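Local coordinates for protein xylulokinase (PDB 5VM1) that probably phosphorylates D-xylulose to D-xylulose 5-phosphate at the expense of ATP, as a sugar kinase of the FGGY family, at residues A381-L386 and E475-Y480; S215-C220 and S234-G239; D121-A126 and A195-K200; G33-E38 and R61-A66; A275-P280 and A392-T397. All coordinates share one frame; numbering follows the deposited sequence.

The five contacts illustrate how chemistry follows place in a two-domain sugar kinase. Contacts 2 and 4 reach the same N-terminal sheet, at its two outermost strands: contact 2 is backbone hydrogen bonding between neighbouring strands, contact 4 apolar packing of a helix without a single hydrogen bond. Contact 3, also in the N-terminal domain, joins two short helices through a small apolar core and a salt bridge on its more open side. Contacts 1 and 5 belong to the C-terminal half and touch where L386 meets I396. Contact 1 is the buried one, yet rich in polar and cation-pi groups; contact 5, partly exposed, ties two loops. P280 and Y276 of contact 5 also touch contact 3.

Contact 1: residues A381-L386 and E475-Y480; sequences AIRDNL and EAYQRY
One face of the Y477 ring is occupied by R383, while D384 meets the ring edge. R383 CG lies 3.8 Å from the Y477 centroid in a CH-pi contact. Bends at chi2 and chi3 then lay the guanidinium almost flat on the ring, planes 8° apart, with R383 CZ 4.1 Å from the Y477 centroid: a stacked, off-centre cation-pi pair. R383 NH1 also forms a salt bridge with D474. At the edge, in plane, D384 OD1 accepts a hydrogen bond from Y477 OH at 2.5 Å, approached from above the carboxylate, which stands at 78° to the ring.

Segments 381-386, on helix 367-390 of the C-terminal FGGY kinase domain, and 475-480, on helix 470-488, form a near-perpendicular helix pair, crossing at -84° with axes 10.9 Å apart. Long side chains bridge that separation. Both tyrosines have CG anti to the backbone N and reach across to the other helix. D384 OD2 lies in plane at the edge of Y480, 3.5 Å from Y480 CE1. A water donates to D384 OD2 and is also hydrogen-bonded to Y480 OH, so the carboxylate meets one phenol directly, the other through the water. A381 CB rests against Y480 OH.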
# COMPACT_ATOMS: atom_id res chain seq x y z
N ALA A 381 -12.96 9.17 -10.23
CA ALA A 381 -12.90 8.35 -9.02
C ALA A 381 -11.87 8.89 -8.04
O ALA A 381 -12.12 8.92 -6.83
CB ALA A 381 -12.58 6.90 -9.37
N ILE A 382 -10.70 9.31 -8.53
CA ILE A 382 -9.73 9.95 -7.65
C ILE A 382 -10.34 11.21 -7.01
O ILE A 382 -10.15 11.46 -5.82
CB ILE A 382 -8.44 10.28 -8.42
CG1 ILE A 382 -7.76 9.01 -8.91
CG2 ILE A 382 -7.47 11.06 -7.53
CD1 ILE A 382 -6.66 9.27 -9.85
N ARG A 383 -11.08 11.99 -7.78
CA ARG A 383 -11.72 13.17 -7.20
C ARG A 383 -12.78 12.78 -6.17
O ARG A 383 -12.98 13.48 -5.17
CB ARG A 383 -12.27 14.07 -8.32
CG ARG A 383 -13.65 14.56 -8.20
CD ARG A 383 -13.72 16.04 -8.01
NE ARG A 383 -13.82 16.85 -9.23
CZ ARG A 383 -14.55 17.96 -9.30
NH1 ARG A 383 -14.60 18.69 -10.42
NH2 ARG A 383 -15.27 18.35 -8.24
N ASP A 384 -13.49 11.67 -6.40
CA ASP A 384 -14.34 11.13 -5.35
C ASP A 384 -13.53 10.76 -4.11
O ASP A 384 -13.98 10.96 -2.97
CB ASP A 384 -15.15 9.93 -5.87
CG ASP A 384 -16.48 10.34 -6.45
OD1 ASP A 384 -16.92 11.49 -6.18
OD2 ASP A 384 -17.13 9.51 -7.13
N ASN A 385 -12.33 10.22 -4.31
CA ASN A 385 -11.51 9.87 -3.16
C ASN A 385 -11.04 11.12 -2.40
O ASN A 385 -11.09 11.15 -1.17
CB ASN A 385 -10.33 9.01 -3.61
CG ASN A 385 -10.71 7.56 -3.67
OD1 ASN A 385 -10.20 6.72 -2.90
ND2 ASN A 385 -11.67 7.26 -4.53
N LEU A 386 -10.59 12.15 -3.13
CA LEU A 386 -10.15 13.38 -2.49
C LEU A 386 -11.28 14.01 -1.67
O LEU A 386 -11.04 14.55 -0.59
CB LEU A 386 -9.60 14.36 -3.53
CG LEU A 386 -9.14 15.75 -3.06
CD1 LEU A 386 -7.96 16.26 -3.89
CD2 LEU A 386 -10.25 16.77 -3.11
N GLU A 475 -18.36 19.81 -15.13
CA GLU A 475 -19.60 19.39 -15.75
C GLU A 475 -19.57 17.88 -15.98
O GLU A 475 -20.52 17.17 -15.65
CB GLU A 475 -19.78 20.20 -17.03
CG GLU A 475 -20.99 19.96 -17.88
CD GLU A 475 -20.83 20.68 -19.20
OE1 GLU A 475 -21.09 20.07 -20.26
OE2 GLU A 475 -20.41 21.86 -19.17
N ALA A 476 -18.44 17.38 -16.50
CA ALA A 476 -18.30 15.94 -16.71
C ALA A 476 -18.20 15.19 -15.38
O ALA A 476 -18.71 14.07 -15.26
CB ALA A 476 -17.09 15.66 -17.60
N TYR A 477 -17.53 15.78 -14.39
CA TYR A 477 -17.49 15.13 -13.08
C TYR A 477 -18.90 14.94 -12.53
O TYR A 477 -19.22 13.88 -11.98
CB TYR A 477 -16.63 15.91 -12.06
CG TYR A 477 -16.89 15.34 -10.69
CD1 TYR A 477 -16.41 14.06 -10.35
CD2 TYR A 477 -17.67 16.02 -9.75
CE1 TYR A 477 -16.69 13.49 -9.12
CE2 TYR A 477 -17.96 15.47 -8.52
CZ TYR A 477 -17.46 14.21 -8.21
OH TYR A 477 -17.75 13.67 -6.98
N GLN A 478 -19.76 15.96 -12.66
CA GLN A 478 -21.11 15.85 -12.11
C GLN A 478 -21.90 14.75 -12.82
O GLN A 478 -22.65 14.01 -12.17
CB GLN A 478 -21.82 17.20 -12.17
CG GLN A 478 -21.20 18.25 -11.24
CD GLN A 478 -21.35 17.91 -9.76
OE1 GLN A 478 -22.16 17.05 -9.38
NE2 GLN A 478 -20.51 18.52 -8.92
N ARG A 479 -21.72 14.60 -14.14
CA ARG A 479 -22.32 13.49 -14.86
C ARG A 479 -21.87 12.15 -14.28
O ARG A 479 -22.69 11.30 -13.94
CB ARG A 479 -21.92 13.57 -16.34
CG ARG A 479 -23.05 13.68 -17.37
CD ARG A 479 -22.68 14.72 -18.44
NE ARG A 479 -21.42 14.39 -19.09
CZ ARG A 479 -20.59 15.28 -19.64
NH1 ARG A 479 -20.89 16.58 -19.61
NH2 ARG A 479 -19.45 14.86 -20.21
N TYR A 480 -20.56 12.00 -14.07
CA TYR A 480 -20.02 10.77 -13.50
C TYR A 480 -20.61 10.51 -12.12
O TYR A 480 -20.92 9.37 -11.76
CB TYR A 480 -18.50 10.90 -13.45
CG TYR A 480 -17.73 9.85 -12.66
CD1 TYR A 480 -17.62 9.92 -11.27
CD2 TYR A 480 -17.07 8.82 -13.32
CE1 TYR A 480 -16.92 8.99 -10.56
CE2 TYR A 480 -16.36 7.87 -12.61
CZ TYR A 480 -16.28 7.96 -11.23
OH TYR A 480 -15.55 7.03 -10.53
O HOH W 1 -16.05 7.01 -8.07

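Contact 2: residues S215-C220 and S234-G239; sequences SEAAGC and SVIVAG
At S234 the chain is still a loop, and its OG lies loosely beside the thiol of C220. V235 follows, its carbonyl oxygen directed at the opposite backbone: V235 O receives a CA-H...O contact from C220 CA at 3.4 Å. With I236 the strand proper begins. I236 and C220 form an antiparallel non-hydrogen-bonded pair with both side chains on one face of the sheet, and I236 CG2 also touches A217 CB at 3.9 Å.

V237 supplies the strongest links. V237 N donates to G219 O at 2.8 Å, nearly straight at 172°, while V237 O accepts from A218 N, also at 2.8 Å, the donor lying almost along the C=O axis. One residue thus faces two, A218 and G219: a beta bulge. G219 takes a positive phi of 114°, where a CB would collide with the preceding carbonyl oxygen, so glycine suits the bulge. A238 pairs with A217, again non-hydrogen-bonded, but here the side chains diverge. Finally G239 N makes a weak bond to E216 O at 3.1 Å, and A218 CB packs against the same G239 backbone.

Strand 217-220 is one of the two outermost strands of the six-strand sheet of this actin-like ATPase domain. Its neighbour 236-242 runs parallel to 78-85 on the other side and leads directly to D243, the predicted proton acceptor. R166 gives firm hydrogen bonds to A238 O and G239 O and a weak one to A218 O, so backbone carbonyls beside the bulge have a charged donor at hand.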
# COMPACT_ATOMS: atom_id res chain seq x y z
N SER A 215 10.18 3.98 12.72
CA SER A 215 11.49 4.60 12.63
C SER A 215 12.34 4.37 13.87
O SER A 215 13.48 4.86 13.92
CB SER A 215 11.33 6.10 12.38
OG SER A 215 10.58 6.66 13.43
N GLU A 216 11.83 3.67 14.88
CA GLU A 216 12.67 3.50 16.05
C GLU A 216 13.35 2.13 16.00
O GLU A 216 12.98 1.26 15.21
CB GLU A 216 11.91 3.74 17.37
CG GLU A 216 10.79 2.82 17.81
CD GLU A 216 9.87 3.50 18.85
OE1 GLU A 216 9.98 4.75 19.02
OE2 GLU A 216 9.06 2.79 19.52
N ALA A 217 14.40 1.97 16.81
CA ALA A 217 15.22 0.76 16.77
C ALA A 217 14.43 -0.41 17.31
O ALA A 217 13.80 -0.31 18.37
CB ALA A 217 16.48 0.95 17.60
N ALA A 218 14.42 -1.51 16.56
CA ALA A 218 13.54 -2.63 16.89
C ALA A 218 14.23 -3.96 16.56
O ALA A 218 13.79 -4.74 15.70
CB ALA A 218 12.20 -2.44 16.17
N GLY A 219 15.31 -4.22 17.28
CA GLY A 219 16.10 -5.43 17.18
C GLY A 219 17.49 -5.15 16.64
O GLY A 219 17.77 -4.11 16.04
N CYS A 220 18.39 -6.11 16.89
CA CYS A 220 19.73 -6.11 16.35
C CYS A 220 19.92 -7.36 15.49
O CYS A 220 19.33 -8.41 15.78
CB CYS A 220 20.79 -6.07 17.48
SG CYS A 220 20.75 -4.55 18.47
N SER A 234 27.66 -3.40 15.19
CA SER A 234 26.33 -3.72 15.68
C SER A 234 25.29 -3.16 14.72
O SER A 234 25.21 -1.94 14.53
CB SER A 234 26.14 -3.16 17.09
OG SER A 234 24.81 -3.34 17.53
N VAL A 235 24.52 -4.04 14.09
CA VAL A 235 23.59 -3.66 13.03
C VAL A 235 22.19 -3.54 13.65
O VAL A 235 21.58 -4.55 14.02
CB VAL A 235 23.60 -4.68 11.88
CG1 VAL A 235 22.67 -4.23 10.78
CG2 VAL A 235 25.00 -4.85 11.35
N ILE A 236 21.66 -2.32 13.68
CA ILE A 236 20.32 -2.07 14.20
C ILE A 236 19.30 -2.36 13.10
O ILE A 236 19.55 -2.07 11.92
CB ILE A 236 20.20 -0.61 14.69
CG1 ILE A 236 20.76 -0.44 16.11
CG2 ILE A 236 18.76 -0.10 14.60
CD1 ILE A 236 21.17 1.01 16.42
N VAL A 237 18.18 -2.99 13.46
CA VAL A 237 17.05 -3.20 12.55
C VAL A 237 15.91 -2.27 12.94
O VAL A 237 15.49 -2.24 14.10
CB VAL A 237 16.58 -4.67 12.53
CG1 VAL A 237 15.49 -4.83 11.48
CG2 VAL A 237 17.74 -5.59 12.19
N ALA A 238 15.40 -1.52 11.96
CA ALA A 238 14.34 -0.56 12.22
C ALA A 238 12.98 -1.25 12.37
O ALA A 238 12.81 -2.43 12.07
CB ALA A 238 14.27 0.49 11.11
N GLY A 239 12.02 -0.49 12.89
CA GLY A 239 10.67 -1.00 12.97
C GLY A 239 10.11 -1.32 11.60
O GLY A 239 9.44 -2.34 11.41

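Contact 3: residues D121-A126 and A195-K200; sequences DPAFRA and AELLAK
The close-packed part of this contact is the meeting of L197 with the ring of F124. L197 CD2 stands over the centre of one face, 3.6 Å from the F124 centroid and only 11° off the ring normal, a well-centred CH-pi contact. The two side chains slide past one another in opposite directions. L197 CD2 also lies 4.1 Å from A123 CB and closes the apolar patch, to which I127 and T128 add further contacts with L197.

Segments 122-126 and 195-200, on two short helices in the N-terminal domain of the FGGY kinase, pack here in a roughly antiparallel sense, crossing at -139°. D121 is the N-cap of the first helix: D121 OD1 accepts from A123 N at 3.2 Å, approached from above the carboxylate plane.

Toward the more open side, packing gives way to charge. The chain of K200, extended beyond CG, passes obliquely by the F124 ring and meets D121 tip to tip. K200 NZ binds D121 OD2 at 3.0 Å on its syn lone pair and D121 OD1 more weakly at 3.1 Å. A long ion pair joins K200 NZ to E196 OE2 at 3.7 Å, placing the ammonium between two carboxylates that lie 6.0 Å apart, measured from D121 OD1 to E196 OE2. Both the ammonium and the helix N-terminus would favour the ionised form of D121.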
# COMPACT_ATOMS: atom_id res chain seq x y z
N ASP A 121 -19.79 -5.87 13.89
CA ASP A 121 -19.56 -5.62 15.29
C ASP A 121 -19.03 -4.20 15.39
O ASP A 121 -17.90 -3.92 14.95
CB ASP A 121 -18.57 -6.65 15.82
CG ASP A 121 -18.39 -6.60 17.32
OD1 ASP A 121 -18.61 -5.52 17.93
OD2 ASP A 121 -17.99 -7.65 17.88
N PRO A 122 -19.82 -3.27 15.95
CA PRO A 122 -19.41 -1.86 15.96
C PRO A 122 -18.09 -1.58 16.69
O PRO A 122 -17.55 -0.47 16.55
CB PRO A 122 -20.60 -1.16 16.66
CG PRO A 122 -21.30 -2.22 17.37
CD PRO A 122 -21.15 -3.45 16.55
N ALA A 123 -17.54 -2.55 17.44
CA ALA A 123 -16.27 -2.32 18.11
C ALA A 123 -15.13 -2.15 17.11
O ALA A 123 -14.20 -1.36 17.34
CB ALA A 123 -15.99 -3.47 19.08
N PHE A 124 -15.20 -2.85 15.98
CA PHE A 124 -14.07 -2.86 15.06
C PHE A 124 -13.88 -1.52 14.35
O PHE A 124 -12.74 -1.07 14.19
CB PHE A 124 -14.23 -4.00 14.08
CG PHE A 124 -13.79 -5.31 14.62
CD1 PHE A 124 -12.45 -5.68 14.58
CD2 PHE A 124 -14.71 -6.19 15.19
CE1 PHE A 124 -12.03 -6.91 15.07
CE2 PHE A 124 -14.31 -7.41 15.70
CZ PHE A 124 -12.96 -7.77 15.63
N ARG A 125 -14.95 -0.86 13.88
CA ARG A 125 -14.65 0.45 13.30
C ARG A 125 -14.34 1.49 14.36
O ARG A 125 -13.59 2.43 14.09
CB ARG A 125 -15.74 0.99 12.40
CG ARG A 125 -17.05 1.25 13.04
CD ARG A 125 -17.99 0.41 12.26
NE ARG A 125 -17.21 -0.45 11.39
CZ ARG A 125 -17.19 -0.34 10.08
NH1 ARG A 125 -17.94 0.59 9.51
NH2 ARG A 125 -16.44 -1.16 9.37
N ALA A 126 -14.95 1.35 15.55
CA ALA A 126 -14.67 2.30 16.61
C ALA A 126 -13.22 2.20 17.07
O ALA A 126 -12.55 3.22 17.27
CB ALA A 126 -15.64 2.07 17.76
N ALA A 195 -7.17 -5.37 23.51
CA ALA A 195 -7.49 -6.67 24.09
C ALA A 195 -8.90 -7.10 23.70
O ALA A 195 -9.16 -8.29 23.50
CB ALA A 195 -7.31 -6.64 25.59
N GLU A 196 -9.83 -6.14 23.62
CA GLU A 196 -11.21 -6.45 23.30
C GLU A 196 -11.33 -7.11 21.92
O GLU A 196 -12.03 -8.12 21.77
CB GLU A 196 -12.07 -5.18 23.38
CG GLU A 196 -13.57 -5.39 23.10
CD GLU A 196 -14.40 -4.10 23.20
OE1 GLU A 196 -13.84 -3.04 23.54
OE2 GLU A 196 -15.64 -4.16 22.98
N LEU A 197 -10.62 -6.58 20.92
CA LEU A 197 -10.69 -7.13 19.56
C LEU A 197 -9.96 -8.47 19.46
O LEU A 197 -10.39 -9.36 18.71
CB LEU A 197 -10.09 -6.15 18.56
CG LEU A 197 -10.70 -4.75 18.41
CD1 LEU A 197 -9.98 -3.96 17.32
CD2 LEU A 197 -12.21 -4.83 18.13
N LEU A 198 -8.84 -8.61 20.17
CA LEU A 198 -8.11 -9.87 20.18
C LEU A 198 -8.96 -11.00 20.75
O LEU A 198 -9.00 -12.10 20.19
CB LEU A 198 -6.81 -9.70 20.97
CG LEU A 198 -5.68 -8.95 20.24
CD1 LEU A 198 -4.58 -8.59 21.22
CD2 LEU A 198 -5.12 -9.72 19.04
N ALA A 199 -9.64 -10.75 21.87
CA ALA A 199 -10.49 -11.77 22.47
C ALA A 199 -11.62 -12.21 21.53
O ALA A 199 -12.01 -13.39 21.55
CB ALA A 199 -11.09 -11.25 23.77
N LYS A 200 -12.13 -11.30 20.70
CA LYS A 200 -13.24 -11.60 19.81
C LYS A 200 -12.84 -12.50 18.65
O LYS A 200 -13.71 -13.09 17.99
CB LYS A 200 -13.79 -10.27 19.25
CG LYS A 200 -14.43 -9.40 20.30
CD LYS A 200 -15.04 -8.11 19.78
CE LYS A 200 -16.13 -7.66 20.74
NZ LYS A 200 -16.79 -6.42 20.32

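Contact 4: residues G33-E38 and R61-A66; sequences GAAHGE and RTAIEA
This is a helix laid against an outermost strand: helix 53-70 packs on strand 31-38 at one margin of the N-terminal sheet, with small residues and no hydrogen bond between the two segments. The strand belongs to the antiparallel trio 9-15, 19-26 and 31-38 of the actin-like ATPase fold. Segments 33-38 and 61-66 run nearly antiparallel, 154° between their directions, and their axes approach to 6.5 Å.

A35 is the centre of the contact. Its CB points to the helix and touches backbone as well as side chain: A35 CB is 3.4 Å from A63 O, 4.0 Å from A63 CB and 4.2 Å from A66 CB. In return A63 CB lies over the strand backbone, 3.8 Å from A35 O and 4.0 Å from G37 N, and also touches A22 of strand 19-26. The methyl of T62 comes down beside G37, T62 CG2 lying 4.3 Å from G37 CA. That methyl is anti to the backbone N, and OG1 is turned elsewhere, to a hydrogen bond with K58 O in its own helix.

The CB of H36 points away from the helix, and its side chain is about 8 Å from that of D14, a residue predicted to be important for activity. A35 and G37 are bonded through their backbone to A22 and V20 of strand 19-26, so cohesion across this interface rests on van der Waals contact, and alanine and glycine permit the backbones' close approach.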
# COMPACT_ATOMS: atom_id res chain seq x y z
N GLY A 33 23.35 0.02 -4.87
CA GLY A 33 23.05 -1.18 -5.61
C GLY A 33 21.72 -1.72 -5.14
O GLY A 33 21.21 -1.33 -4.08
N ALA A 34 21.17 -2.63 -5.93
CA ALA A 34 19.88 -3.22 -5.64
C ALA A 34 19.84 -4.62 -6.22
O ALA A 34 20.48 -4.90 -7.24
CB ALA A 34 18.73 -2.40 -6.22
N ALA A 35 19.08 -5.50 -5.59
CA ALA A 35 18.95 -6.87 -6.09
C ALA A 35 17.54 -7.35 -5.80
O ALA A 35 16.85 -6.84 -4.92
CB ALA A 35 19.99 -7.81 -5.48
N HIS A 36 17.12 -8.36 -6.56
CA HIS A 36 15.77 -8.90 -6.50
C HIS A 36 15.82 -10.40 -6.30
O HIS A 36 16.66 -11.10 -6.89
CB HIS A 36 15.00 -8.57 -7.80
CG HIS A 36 13.52 -8.69 -7.67
ND1 HIS A 36 12.81 -9.78 -8.13
CD2 HIS A 36 12.61 -7.85 -7.12
CE1 HIS A 36 11.53 -9.61 -7.87
NE2 HIS A 36 11.38 -8.45 -7.26
N GLY A 37 14.87 -10.91 -5.52
CA GLY A 37 14.66 -12.33 -5.37
C GLY A 37 13.20 -12.63 -5.65
O GLY A 37 12.33 -12.00 -5.06
N GLU A 38 12.93 -13.55 -6.57
CA GLU A 38 11.57 -13.79 -7.04
C GLU A 38 10.74 -14.57 -6.02
O GLU A 38 11.26 -15.34 -5.21
CB GLU A 38 11.57 -14.57 -8.34
CG GLU A 38 12.05 -13.78 -9.51
CD GLU A 38 11.75 -14.50 -10.80
OE1 GLU A 38 11.55 -13.81 -11.82
OE2 GLU A 38 11.70 -15.75 -10.79
N ARG A 61 17.61 -14.07 1.00
CA ARG A 61 19.00 -14.52 0.97
C ARG A 61 19.59 -14.38 -0.42
O ARG A 61 20.78 -14.08 -0.58
CB ARG A 61 19.09 -15.98 1.41
CG ARG A 61 19.14 -16.20 2.91
CD ARG A 61 19.93 -17.44 3.24
NE ARG A 61 20.72 -17.28 4.45
CZ ARG A 61 20.35 -17.72 5.65
NH1 ARG A 61 21.14 -17.53 6.71
NH2 ARG A 61 19.18 -18.36 5.78
N THR A 62 18.78 -14.62 -1.45
CA THR A 62 19.25 -14.49 -2.82
C THR A 62 19.65 -13.05 -3.10
O THR A 62 20.74 -12.78 -3.60
CB THR A 62 18.15 -14.96 -3.79
OG1 THR A 62 18.10 -16.39 -3.80
CG2 THR A 62 18.37 -14.43 -5.21
N ALA A 63 18.78 -12.11 -2.74
CA ALA A 63 19.06 -10.70 -3.03
C ALA A 63 20.17 -10.14 -2.14
O ALA A 63 20.97 -9.32 -2.59
CB ALA A 63 17.77 -9.88 -2.89
N ILE A 64 20.26 -10.57 -0.87
CA ILE A 64 21.33 -10.07 -0.01
C ILE A 64 22.69 -10.51 -0.53
O ILE A 64 23.57 -9.68 -0.75
CB ILE A 64 21.14 -10.51 1.44
CG1 ILE A 64 20.01 -9.74 2.12
CG2 ILE A 64 22.45 -10.34 2.21
CD1 ILE A 64 19.74 -10.24 3.51
N GLU A 65 22.89 -11.81 -0.72
CA GLU A 65 24.22 -12.25 -1.13
C GLU A 65 24.55 -11.72 -2.52
O GLU A 65 25.69 -11.31 -2.77
CB GLU A 65 24.36 -13.78 -1.06
N ALA A 66 23.55 -11.65 -3.40
CA ALA A 66 23.78 -11.06 -4.72
C ALA A 66 24.22 -9.61 -4.61
O ALA A 66 25.05 -9.13 -5.39
CB ALA A 66 22.51 -11.17 -5.56

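Contact 5: residues A275-P280 and A392-T397; sequences AYQPKP and AGTEIT
Q277 and T394 cross at about a right angle, the glutamine coming in from one loop and the threonine standing beside its amide. With CG anti to the carbonyl carbon and the rest extended (chi2 179°), Q277 runs past the backbone of A392 and presents NE2 to two acceptors. The better bond runs from Q277 NE2 to A392 O, 2.9 Å, lying in the amide plane of Q277 and on a lone pair in the carbonyl plane. A weak one, 3.3 Å and bent to 124°, reaches from Q277 NE2 to T394 OG1.

Further along, K279 and A392 meet methyl to methylene: A392 CB lies 3.5 Å from K279 CB and 3.9 Å from K279 CG. K279 turns at chi2, and its NZ makes a weak bond to S391 O and a long pair with E281. Between A392 and T394 the chain passes through G393, with a positive phi of 91°, favourable to glycine.

The first loop joins strands 267-273 and 285-288, and the second connects helix 367-390 to strand 399-402, so the contact joins two loops that flank strands of the C-terminal sheet. Q297, on strand 295-301 of that sheet, binds A392 O, Q277 O and T394 OG1. A392 O therefore takes bonds from two amide donors, Q277 and Q297, and the loops are joined mainly by directional polar bonds.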
# COMPACT_ATOMS: atom_id res chain seq x y z
N ALA A 275 -2.97 13.65 12.95
CA ALA A 275 -3.76 12.97 13.97
C ALA A 275 -4.45 11.76 13.35
O ALA A 275 -4.37 11.52 12.14
CB ALA A 275 -4.79 13.92 14.60
N TYR A 276 -5.07 10.96 14.22
CA TYR A 276 -5.88 9.83 13.78
C TYR A 276 -7.23 10.35 13.31
O TYR A 276 -8.00 10.92 14.10
CB TYR A 276 -6.01 8.83 14.92
CG TYR A 276 -7.07 7.77 14.73
CD1 TYR A 276 -7.00 6.83 13.69
CD2 TYR A 276 -8.14 7.70 15.61
CE1 TYR A 276 -7.99 5.84 13.57
CE2 TYR A 276 -9.10 6.77 15.49
CZ TYR A 276 -9.04 5.84 14.49
OH TYR A 276 -10.06 4.94 14.45
N GLN A 277 -7.53 10.14 12.03
CA GLN A 277 -8.67 10.77 11.37
C GLN A 277 -9.48 9.72 10.61
O GLN A 277 -9.50 9.69 9.38
CB GLN A 277 -8.17 11.87 10.44
CG GLN A 277 -7.21 12.80 11.12
CD GLN A 277 -6.68 13.87 10.20
OE1 GLN A 277 -5.59 14.40 10.41
NE2 GLN A 277 -7.45 14.19 9.18
N PRO A 278 -10.21 8.87 11.33
CA PRO A 278 -10.95 7.81 10.65
C PRO A 278 -12.20 8.32 9.95
O PRO A 278 -12.82 9.31 10.35
CB PRO A 278 -11.32 6.87 11.80
CG PRO A 278 -11.47 7.79 12.97
CD PRO A 278 -10.39 8.82 12.79
N LYS A 279 -12.59 7.60 8.93
CA LYS A 279 -13.84 7.86 8.26
C LYS A 279 -14.29 6.58 7.58
O LYS A 279 -14.43 6.54 6.35
CB LYS A 279 -13.69 8.99 7.24
CG LYS A 279 -14.98 9.73 6.88
CD LYS A 279 -15.54 10.37 8.10
CE LYS A 279 -16.38 11.59 7.80
NZ LYS A 279 -16.51 12.37 9.07
N PRO A 280 -14.52 5.50 8.33
CA PRO A 280 -14.94 4.25 7.67
C PRO A 280 -16.31 4.35 7.02
O PRO A 280 -16.64 3.50 6.19
CB PRO A 280 -14.94 3.22 8.81
CG PRO A 280 -15.13 4.03 10.04
CD PRO A 280 -14.45 5.36 9.79
N ALA A 392 -12.85 13.89 6.03
CA ALA A 392 -12.23 13.31 7.21
C ALA A 392 -11.10 14.19 7.74
O ALA A 392 -10.19 13.68 8.40
CB ALA A 392 -11.77 11.89 6.91
N GLY A 393 -11.16 15.50 7.47
CA GLY A 393 -10.31 16.51 8.09
C GLY A 393 -9.01 16.83 7.39
O GLY A 393 -8.16 17.53 7.98
N THR A 394 -8.84 16.39 6.15
CA THR A 394 -7.60 16.50 5.40
C THR A 394 -7.86 17.43 4.23
O THR A 394 -8.87 17.28 3.53
CB THR A 394 -7.13 15.10 4.93
OG1 THR A 394 -6.49 14.41 6.01
CG2 THR A 394 -6.19 15.16 3.74
N GLU A 395 -6.99 18.41 4.02
CA GLU A 395 -7.02 19.22 2.81
C GLU A 395 -5.75 18.91 2.02
O GLU A 395 -4.65 19.03 2.55
CB GLU A 395 -7.15 20.71 3.16
CG GLU A 395 -7.01 21.74 2.03
CD GLU A 395 -6.76 23.13 2.61
OE1 GLU A 395 -7.70 23.70 3.20
OE2 GLU A 395 -5.62 23.65 2.52
N ILE A 396 -5.92 18.40 0.81
CA ILE A 396 -4.78 18.03 -0.04
C ILE A 396 -4.37 19.25 -0.87
O ILE A 396 -5.13 19.72 -1.73
CB ILE A 396 -5.13 16.83 -0.92
CG1 ILE A 396 -5.19 15.56 -0.06
CG2 ILE A 396 -4.11 16.66 -2.04
CD1 ILE A 396 -5.41 14.27 -0.86
N THR A 397 -3.18 19.78 -0.61
CA THR A 397 -2.71 20.96 -1.33
C THR A 397 -1.92 20.58 -2.58
O THR A 397 -2.28 20.94 -3.70
CB THR A 397 -1.84 21.84 -0.43
OG1 THR A 397 -0.76 21.06 0.12
CG2 THR A 397 -2.67 22.44 0.70